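Local coordinates for glycosyl hydrolase family 2, TIM barrel domain protein (Faecalibacterium prausnitzii A2-165, PDB 6ED2) that probably hydrolyses beta-D-glucuronides, as a gut bacterial beta-glucuronidase of glycosyl hydrolase family 2, at residues S116-A121 and E134-F140; E166-P170 and N415-A419. One frame throughout, in Å; residues are numbered along the deposited sequence.

Overall arrangement
Contact 1 joins residues 116-121 to 134-140 within the sugar-binding domain of this family 2 enzyme, around strands 120-125 and 128-134. Contact 2 follows it along the chain. It joins the loop 166-170, between strands 152-161 and 172-176, to helix 409-427 of the TIM barrel domain. The two centres lie about 11 Å apart. They touch directly: Met168 packs on His119 and Arg120, Pro170 packs on His119, and Leu138 packs on Ala419. A turn region of the sugar-binding domain is therefore continuous with the interface between the two domains. Both contacts lie away from the annotated metal site.

Contact 1 of 2, residues S116-A121 and E134-F140; sequences SVTHRA and EGGFLPF
Arg120 and Glu134 form a salt bridge at the open end of the beta hairpin of strands 120-125 and 128-134, in the antiparallel sheet of the sugar-binding domain. They are an antiparallel non-hydrogen-bonded pair, and the loop 135-139 carries on from them to strand 140-143. The grip is side-on. Arg120 NE meets Glu134 OE1 at 2.9 Å, and Arg120 NH2 meets Glu134 OE2 at 3.0 Å. Each oxygen uses its syn lone pair, and the two flat groups are nearly coplanar, 18° apart. A bend at chi3 (51°) of Arg120 turns NE to the carboxylate, while NH1 bonds Asn161 and the backbone of Glu163.

Beyond this pair the link is largely made by the backbone of Gly135 and Gly136. Gly135 N gives a weak bond to His119 O. Thr118 OG1 lies beside its own backbone N (chi1 -55°), where it donates to a lone pair of Gly136 O at 2.8 Å, in the carbonyl plane. Thr118 CG2, anti to that N, lies over one face of the His119 ring, 3.4 Å above its plane. Gly136 CA makes a CH-O contact with Val117 O at 3.3 Å. A cis peptide bond precedes His119, which with Arg120 faces Asn161 of strand 152-161 in a classic beta bulge. Phe137 CE2 comes to the edge of the His119 ring, near its plane. His119 NE2 bonds Asn192 OD1. A water bonded to His119 ND1 accepts from Gly136 N. Phe140 CZ touches Val117 CG2 and Ala121 CB, each at 3.9 Å.

The two-point grip fixes the rotation of the Glu134 carboxylate. The buried Gly136 carbonyl is held by Thr118 OG1 and a water bonded to Ser116 OG, so the polar backbone atoms of Gly136 are satisfied within the domain.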
loop_
_atom_site.group_PDB
_atom_site.type_symbol
_atom_site.label_atom_id
_atom_site.label_comp_id
_atom_site.label_asym_id
_atom_site.label_seq_id
_atom_site.Cartn_x
_atom_site.Cartn_y
_atom_site.Cartn_z
ATOM N N SER A 116 -32.591 -4.163 -16.191
ATOM C CA SER A 116 -32.339 -5.529 -15.746
ATOM C C SER A 116 -32.774 -5.657 -14.294
ATOM O O SER A 116 -32.848 -4.667 -13.557
ATOM C CB SER A 116 -30.859 -5.925 -15.883
ATOM O OG SER A 116 -30.043 -5.183 -14.984
ATOM N N VAL A 117 -33.076 -6.894 -13.900
ATOM C CA VAL A 117 -33.223 -7.277 -12.501
ATOM C C VAL A 117 -32.492 -8.599 -12.335
ATOM O O VAL A 117 -32.730 -9.543 -13.095
ATOM C CB VAL A 117 -34.701 -7.405 -12.063
ATOM C CG1 VAL A 117 -34.782 -7.811 -10.602
ATOM C CG2 VAL A 117 -35.471 -6.082 -12.276
ATOM N N THR A 118 -31.582 -8.669 -11.372
ATOM C CA THR A 118 -30.664 -9.798 -11.249
ATOM C C THR A 118 -31.064 -10.637 -10.046
ATOM O O THR A 118 -31.114 -10.114 -8.928
ATOM C CB THR A 118 -29.237 -9.277 -11.116
ATOM O OG1 THR A 118 -28.955 -8.407 -12.230
ATOM C CG2 THR A 118 -28.238 -10.425 -11.060
ATOM N N HIS A 119 -31.357 -11.930 -10.251
ATOM C CA HIS A 119 -31.263 -12.683 -11.510
ATOM C C HIS A 119 -32.618 -12.921 -12.202
ATOM O O HIS A 119 -32.680 -13.235 -13.383
ATOM C CB HIS A 119 -30.639 -14.057 -11.238
ATOM C CG HIS A 119 -29.165 -14.027 -11.018
ATOM N ND1 HIS A 119 -28.272 -13.678 -12.011
ATOM C CD2 HIS A 119 -28.421 -14.321 -9.927
ATOM C CE1 HIS A 119 -27.041 -13.740 -11.532
ATOM N NE2 HIS A 119 -27.105 -14.123 -10.267
ATOM N N ARG A 120 -33.696 -12.847 -11.429
ATOM C CA ARG A 120 -35.041 -13.090 -11.936
ATOM C C ARG A 120 -35.986 -12.184 -11.163
ATOM O O ARG A 120 -35.654 -11.701 -10.076
ATOM C CB ARG A 120 -35.450 -14.565 -11.790
ATOM C CG ARG A 120 -35.373 -15.122 -10.345
ATOM C CD ARG A 120 -35.339 -16.670 -10.329
ATOM N NE ARG A 120 -34.294 -17.129 -11.235
ATOM C CZ ARG A 120 -33.039 -17.373 -10.865
ATOM N NH1 ARG A 120 -32.664 -17.248 -9.591
ATOM N NH2 ARG A 120 -32.161 -17.762 -11.775
ATOM N N ALA A 121 -37.173 -11.960 -11.718
ATOM C CA ALA A 121 -38.075 -10.968 -11.143
ATOM C C ALA A 121 -39.535 -11.349 -11.368
ATOM O O ALA A 121 -39.898 -11.903 -12.412
ATOM C CB ALA A 121 -37.800 -9.579 -11.735
ATOM N N GLU A 134 -36.742 -14.022 -16.397
ATOM C CA GLU A 134 -35.611 -14.847 -16.023
ATOM C C GLU A 134 -34.368 -14.291 -16.701
ATOM O O GLU A 134 -34.394 -13.987 -17.898
ATOM C CB GLU A 134 -35.851 -16.303 -16.436
ATOM C CG GLU A 134 -34.607 -17.158 -16.328
ATOM C CD GLU A 134 -34.227 -17.425 -14.877
ATOM O OE1 GLU A 134 -35.123 -17.396 -14.004
ATOM O OE2 GLU A 134 -33.027 -17.650 -14.613
ATOM N N GLY A 135 -33.284 -14.155 -15.944
ATOM C CA GLY A 135 -32.035 -13.677 -16.518
ATOM C C GLY A 135 -31.724 -12.281 -16.021
ATOM O O GLY A 135 -32.565 -11.384 -16.137
ATOM N N GLY A 136 -30.524 -12.080 -15.482
ATOM C CA GLY A 136 -30.203 -10.862 -14.771
ATOM C C GLY A 136 -29.535 -9.764 -15.569
ATOM O O GLY A 136 -29.085 -8.779 -14.969
ATOM N N PHE A 137 -29.450 -9.876 -16.901
ATOM C CA PHE A 137 -28.611 -8.916 -17.607
ATOM C C PHE A 137 -29.231 -8.400 -18.889
ATOM O O PHE A 137 -28.517 -7.809 -19.718
ATOM C CB PHE A 137 -27.227 -9.528 -17.875
ATOM C CG PHE A 137 -26.538 -9.957 -16.618
ATOM C CD1 PHE A 137 -25.736 -9.068 -15.920
ATOM C CD2 PHE A 137 -26.777 -11.207 -16.078
ATOM C CE1 PHE A 137 -25.134 -9.435 -14.737
ATOM C CE2 PHE A 137 -26.186 -11.591 -14.892
ATOM C CZ PHE A 137 -25.346 -10.698 -14.224
ATOM N N LEU A 138 -30.538 -8.549 -19.058
ATOM C CA LEU A 138 -31.183 -8.086 -20.279
ATOM C C LEU A 138 -32.542 -7.513 -19.914
ATOM O O LEU A 138 -33.113 -7.883 -18.884
ATOM C CB LEU A 138 -31.324 -9.229 -21.312
ATOM C CG LEU A 138 -30.012 -9.582 -22.016
ATOM C CD1 LEU A 138 -30.090 -10.977 -22.676
ATOM C CD2 LEU A 138 -29.631 -8.492 -23.058
ATOM N N PRO A 139 -33.072 -6.600 -20.723
ATOM C CA PRO A 139 -34.250 -5.830 -20.308
ATOM C C PRO A 139 -35.559 -6.559 -20.549
ATOM O O PRO A 139 -35.669 -7.450 -21.396
ATOM C CB PRO A 139 -34.182 -4.576 -21.188
ATOM C CG PRO A 139 -33.444 -5.015 -22.401
ATOM C CD PRO A 139 -32.454 -6.055 -21.944
ATOM N N PHE A 140 -36.581 -6.107 -19.819
ATOM C CA PHE A 140 -37.936 -6.584 -20.018
ATOM C C PHE A 140 -38.930 -5.495 -19.630
ATOM O O PHE A 140 -38.627 -4.597 -18.837
ATOM C CB PHE A 140 -38.186 -7.860 -19.225
ATOM C CG PHE A 140 -38.108 -7.681 -17.746
ATOM C CD1 PHE A 140 -39.265 -7.545 -16.993
ATOM C CD2 PHE A 140 -36.875 -7.666 -17.097
ATOM C CE1 PHE A 140 -39.198 -7.401 -15.604
ATOM C CE2 PHE A 140 -36.797 -7.522 -15.728
ATOM C CZ PHE A 140 -37.962 -7.389 -14.975
HETATM O O HOH W 1 -27.594 -6.420 -14.500
HETATM O O HOH W 2 -32.880 -8.669 -16.201
HETATM O O HOH W 3 -29.043 -14.169 -14.679
#

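Contact 2 of 2, residues E166-P170 and N415-A419; sequences ETMLP and NHKAA
Thr167 meets Asn415 through its backbone carbonyl. Asn415 ND2 donates to Thr167 O at 2.5 Å, with an N-H...O angle of 152°. The distance is short for such a bond, so its exact value is doubtful. The acceptor lies close to the amide plane of Asn415. The donor is tilted 24° from the carbonyl plane of Thr167. Thr167 OG1 turns instead to Ser165.

Met168 starts away from the helix, and its sulfur and methyl pack on Arg120 and His119.

Leu169 carries the apolar contact and points toward the helix. With CG anti to the carbonyl carbon (chi1 -73°) the branch reaches the helix, where its two methyls part. CD1 lies against the helix backbone, 3.6 Å from His416 N. CD2 lies over one face of the His416 imidazole in a CH-pi contact, 4.2 Å from the ring centroid and displaced toward the rim. The same methyl meets Ala419 CB at 4.1 Å. Leu169 thus lies across one turn of the helix, against Asn415, His416 and Ala419. A cis peptide bond then leads into Pro170.

This joins a loop of the sugar-binding domain to helix 409-427 of the TIM barrel. On the helix side, His416 ND1 bonds Tyr452 of helix 449-463, and its NE2 bonds weakly to the Leu438 carbonyl of strand 433-440.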
loop_
_atom_site.group_PDB
_atom_site.type_symbol
_atom_site.label_atom_id
_atom_site.label_comp_id
_atom_site.label_asym_id
_atom_site.label_seq_id
_atom_site.Cartn_x
_atom_site.Cartn_y
_atom_site.Cartn_z
ATOM N N GLU A 166 -27.887 -24.864 -12.201
ATOM C CA GLU A 166 -27.228 -25.368 -13.394
ATOM C C GLU A 166 -28.081 -25.217 -14.652
ATOM O O GLU A 166 -27.672 -25.686 -15.721
ATOM C CB GLU A 166 -26.839 -26.837 -13.197
ATOM C CG GLU A 166 -25.952 -27.053 -11.982
ATOM C CD GLU A 166 -25.406 -28.473 -11.875
ATOM O OE1 GLU A 166 -25.967 -29.387 -12.523
ATOM O OE2 GLU A 166 -24.390 -28.662 -11.166
ATOM N N THR A 167 -29.248 -24.578 -14.557
ATOM C CA THR A 167 -30.087 -24.365 -15.730
ATOM C C THR A 167 -30.202 -22.893 -16.119
ATOM O O THR A 167 -31.023 -22.557 -16.980
ATOM C CB THR A 167 -31.484 -24.964 -15.509
ATOM O OG1 THR A 167 -32.004 -24.530 -14.249
ATOM C CG2 THR A 167 -31.418 -26.479 -15.515
ATOM N N MET A 168 -29.388 -22.015 -15.539
ATOM C CA MET A 168 -29.472 -20.584 -15.800
ATOM C C MET A 168 -28.138 -20.050 -16.311
ATOM O O MET A 168 -27.089 -20.688 -16.199
ATOM C CB MET A 168 -29.863 -19.816 -14.532
ATOM C CG MET A 168 -28.815 -19.968 -13.430
ATOM S SD MET A 168 -29.124 -18.963 -11.965
ATOM C CE MET A 168 -28.603 -17.330 -12.543
ATOM N N LEU A 169 -28.194 -18.840 -16.849
ATOM C CA LEU A 169 -27.016 -18.089 -17.236
ATOM C C LEU A 169 -26.884 -16.879 -16.323
ATOM O O LEU A 169 -27.748 -15.986 -16.373
ATOM C CB LEU A 169 -27.133 -17.649 -18.688
ATOM C CG LEU A 169 -26.966 -18.684 -19.799
ATOM C CD1 LEU A 169 -28.145 -19.653 -19.898
ATOM C CD2 LEU A 169 -26.824 -17.912 -21.081
ATOM N N PRO A 170 -25.834 -16.775 -15.488
ATOM C CA PRO A 170 -24.687 -17.684 -15.368
ATOM C C PRO A 170 -24.965 -18.863 -14.438
ATOM O O PRO A 170 -25.901 -18.814 -13.637
ATOM C CB PRO A 170 -23.604 -16.784 -14.781
ATOM C CG PRO A 170 -24.380 -15.848 -13.876
ATOM C CD PRO A 170 -25.716 -15.622 -14.570
ATOM N N ASN A 415 -32.914 -21.552 -21.825
ATOM C CA ASN A 415 -32.554 -20.243 -21.279
ATOM C C ASN A 415 -31.429 -19.599 -22.078
ATOM O O ASN A 415 -31.419 -18.378 -22.274
ATOM C CB ASN A 415 -32.171 -20.379 -19.803
ATOM C CG ASN A 415 -33.367 -20.740 -18.930
ATOM O OD1 ASN A 415 -34.507 -20.471 -19.296
ATOM N ND2 ASN A 415 -33.113 -21.371 -17.788
ATOM N N HIS A 416 -30.485 -20.406 -22.566
ATOM C CA HIS A 416 -29.392 -19.868 -23.369
ATOM C C HIS A 416 -29.911 -19.286 -24.680
ATOM O O HIS A 416 -29.502 -18.195 -25.096
ATOM C CB HIS A 416 -28.363 -20.974 -23.605
ATOM C CG HIS A 416 -27.027 -20.494 -24.069
ATOM N ND1 HIS A 416 -25.881 -21.252 -23.929
ATOM C CD2 HIS A 416 -26.648 -19.356 -24.703
ATOM C CE1 HIS A 416 -24.857 -20.603 -24.457
ATOM N NE2 HIS A 416 -25.293 -19.447 -24.930
ATOM N N LYS A 417 -30.845 -19.986 -25.326
ATOM C CA LYS A 417 -31.431 -19.478 -26.561
ATOM C C LYS A 417 -32.172 -18.165 -26.327
ATOM O O LYS A 417 -32.079 -17.238 -27.138
ATOM C CB LYS A 417 -32.373 -20.524 -27.153
ATOM C CG LYS A 417 -31.668 -21.641 -27.893
ATOM C CD LYS A 417 -32.645 -22.766 -28.224
ATOM C CE LYS A 417 -32.104 -23.646 -29.351
ATOM N NZ LYS A 417 -32.971 -24.838 -29.625
ATOM N N ALA A 418 -32.921 -18.076 -25.227
ATOM C CA ALA A 418 -33.665 -16.857 -24.908
ATOM C C ALA A 418 -32.727 -15.677 -24.676
ATOM O O ALA A 418 -32.919 -14.592 -25.237
ATOM C CB ALA A 418 -34.531 -17.094 -23.671
ATOM N N ALA A 419 -31.701 -15.879 -23.842
ATOM C CA ALA A 419 -30.705 -14.841 -23.610
ATOM C C ALA A 419 -30.050 -14.405 -24.912
ATOM O O ALA A 419 -29.890 -13.202 -25.167
ATOM C CB ALA A 419 -29.658 -15.348 -22.614
#